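Local structure of N-acetylgalactosaminyltransferase 7 (6IWR) at residues Glu320-Pro325 with Leu370-Cys375. The protein belongs to the polypeptide GalNAc transferase family and joins a GT-A type glycosyltransferase domain to a ricin-type beta-trefoil lectin domain. Sequence-based numbering, arbitrary orientation.
Sequences EPYRSP and LLFVPC
Tyr322 and Phe372 face each other as an antiparallel hydrogen-bonded pair, a compact example of a short strand held by backbone and aromatic contacts together. Tyr322 N donates to Phe372 O at 2.9 Å, and Phe372 N returns the bond to Tyr322 O at 2.8 Å. Two residues further on, Ser324 N donates to Leu370 O (3.1 Å).

The aromatic contacts lie on the face shared by Tyr322 and Phe372. In Tyr322, chi1 (58°) sets CG between the backbone N and the carbonyl carbon. Phe372 CB sits over one face of the Tyr322 ring, offset toward its rim, 4.0 Å from the centroid (CH-pi). Pro374 CG meets the edge of that ring, 3.6 Å from Tyr322 CE2. The two rings meet obliquely, planes at 59°, as neither stack nor edge-to-face, and Ser324 CB makes a CH-pi contact over one face of Phe372, 3.5 Å from its centroid. Both hydroxyls are held by neighbouring backbone: Tyr322 OH by Ala292 O, Ser324 OG by Ala326 O and Gly294 N.

On the other face Leu371 CD2 packs against Arg323 CG at 3.8 Å, while the guanidinium forms a salt bridge with Glu311.

Strand 369-373 also pairs in parallel with strand 264-274, so strand 322-323 extends the mixed beta-sheet of the GT-A fold.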
loop_
_atom_site.group_PDB
_atom_site.type_symbol
_atom_site.label_atom_id
_atom_site.label_comp_id
_atom_site.label_asym_id
_atom_site.label_seq_id
_atom_site.Cartn_x
_atom_site.Cartn_y
_atom_site.Cartn_z
ATOM N N GLU A 320 -27.234 26.245 -12.948
ATOM C CA GLU A 320 -26.895 26.261 -14.371
ATOM C C GLU A 320 -25.446 25.827 -14.603
ATOM O O GLU A 320 -24.649 25.739 -13.661
ATOM C CB GLU A 320 -27.118 27.643 -14.964
ATOM C CG GLU A 320 -26.563 28.759 -14.129
ATOM C CD GLU A 320 -26.999 30.095 -14.651
ATOM O OE1 GLU A 320 -26.159 30.836 -15.197
ATOM O OE2 GLU A 320 -28.203 30.384 -14.552
ATOM N N PRO A 321 -25.067 25.572 -15.863
ATOM C CA PRO A 321 -23.674 25.212 -16.152
ATOM C C PRO A 321 -22.720 26.220 -15.540
ATOM O O PRO A 321 -23.103 27.345 -15.203
ATOM C CB PRO A 321 -23.611 25.246 -17.679
ATOM C CG PRO A 321 -25.013 24.966 -18.093
ATOM C CD PRO A 321 -25.866 25.669 -17.093
ATOM N N TYR A 322 -21.466 25.797 -15.374
ATOM C CA TYR A 322 -20.423 26.743 -14.991
ATOM C C TYR A 322 -19.104 26.377 -15.671
ATOM O O TYR A 322 -18.944 25.286 -16.228
ATOM C CB TYR A 322 -20.277 26.837 -13.463
ATOM C CG TYR A 322 -19.951 25.545 -12.721
ATOM C CD1 TYR A 322 -18.625 25.148 -12.514
ATOM C CD2 TYR A 322 -20.957 24.750 -12.190
ATOM C CE1 TYR A 322 -18.311 23.995 -11.821
ATOM C CE2 TYR A 322 -20.652 23.591 -11.504
ATOM C CZ TYR A 322 -19.320 23.220 -11.315
ATOM O OH TYR A 322 -18.994 22.078 -10.616
ATOM N N ARG A 323 -18.157 27.317 -15.632
ATOM C CA ARG A 323 -16.871 27.108 -16.292
ATOM C C ARG A 323 -15.917 26.269 -15.433
ATOM O O ARG A 323 -15.770 26.506 -14.231
ATOM C CB ARG A 323 -16.223 28.448 -16.627
ATOM C CG ARG A 323 -17.118 29.389 -17.411
ATOM C CD ARG A 323 -16.401 30.635 -17.906
ATOM N NE ARG A 323 -15.891 31.487 -16.832
ATOM C CZ ARG A 323 -15.295 32.653 -17.057
ATOM N NH1 ARG A 323 -15.180 33.075 -18.306
ATOM N NH2 ARG A 323 -14.833 33.392 -16.063
ATOM N N SER A 324 -15.253 25.303 -16.065
ATOM C CA SER A 324 -14.117 24.612 -15.490
ATOM C C SER A 324 -12.875 24.825 -16.357
ATOM O O SER A 324 -12.981 24.862 -17.585
ATOM C CB SER A 324 -14.390 23.112 -15.357
ATOM O OG SER A 324 -13.223 22.438 -14.895
ATOM N N PRO A 325 -11.688 24.971 -15.764
ATOM C CA PRO A 325 -10.487 25.069 -16.606
ATOM C C PRO A 325 -10.137 23.756 -17.297
ATOM O O PRO A 325 -9.486 23.783 -18.354
ATOM C CB PRO A 325 -9.384 25.500 -15.624
ATOM C CG PRO A 325 -10.102 25.944 -14.371
ATOM C CD PRO A 325 -11.370 25.108 -14.335
ATOM N N LEU A 370 -15.475 25.246 -21.832
ATOM C CA LEU A 370 -15.648 23.954 -21.193
ATOM C C LEU A 370 -16.531 24.200 -19.978
ATOM O O LEU A 370 -16.138 24.939 -19.066
ATOM C CB LEU A 370 -14.299 23.382 -20.788
ATOM C CG LEU A 370 -14.054 21.895 -20.555
ATOM C CD1 LEU A 370 -13.195 21.744 -19.341
ATOM C CD2 LEU A 370 -15.315 21.143 -20.407
ATOM N N LEU A 371 -17.727 23.605 -19.961
ATOM C CA LEU A 371 -18.676 23.816 -18.871
ATOM C C LEU A 371 -19.004 22.511 -18.160
ATOM O O LEU A 371 -19.243 21.484 -18.808
ATOM C CB LEU A 371 -19.955 24.439 -19.385
ATOM C CG LEU A 371 -19.699 25.690 -20.196
ATOM C CD1 LEU A 371 -20.981 26.081 -20.892
ATOM C CD2 LEU A 371 -19.224 26.790 -19.275
ATOM N N PHE A 372 -18.991 22.561 -16.828
ATOM C CA PHE A 372 -19.585 21.513 -16.007
ATOM C C PHE A 372 -21.071 21.785 -15.865
ATOM O O PHE A 372 -21.487 22.937 -15.703
ATOM C CB PHE A 372 -18.953 21.460 -14.616
ATOM C CG PHE A 372 -17.584 20.847 -14.584
ATOM C CD1 PHE A 372 -16.881 20.597 -15.752
ATOM C CD2 PHE A 372 -16.987 20.546 -13.364
ATOM C CE1 PHE A 372 -15.623 20.046 -15.699
ATOM C CE2 PHE A 372 -15.729 19.999 -13.307
ATOM C CZ PHE A 372 -15.051 19.743 -14.473
ATOM N N VAL A 373 -21.870 20.724 -15.916
ATOM C CA VAL A 373 -23.327 20.847 -15.988
ATOM C C VAL A 373 -23.949 20.225 -14.741
ATOM O O VAL A 373 -24.190 19.016 -14.722
ATOM C CB VAL A 373 -23.867 20.197 -17.278
ATOM C CG1 VAL A 373 -25.372 20.376 -17.402
ATOM C CG2 VAL A 373 -23.150 20.757 -18.519
ATOM N N PRO A 374 -24.232 21.007 -13.688
ATOM C CA PRO A 374 -24.761 20.420 -12.443
ATOM C C PRO A 374 -25.987 19.569 -12.627
ATOM O O PRO A 374 -26.277 18.712 -11.787
ATOM C CB PRO A 374 -25.094 21.663 -11.598
ATOM C CG PRO A 374 -24.104 22.637 -12.032
ATOM C CD PRO A 374 -24.032 22.456 -13.533
ATOM N N CYS A 375 -26.760 19.817 -13.661
ATOM C CA CYS A 375 -27.986 19.060 -13.792
ATOM C C CYS A 375 -27.788 17.790 -14.597
ATOM O O CYS A 375 -28.741 17.021 -14.748
ATOM C CB CYS A 375 -29.095 19.938 -14.398
ATOM S SG CYS A 375 -29.738 21.183 -13.230
#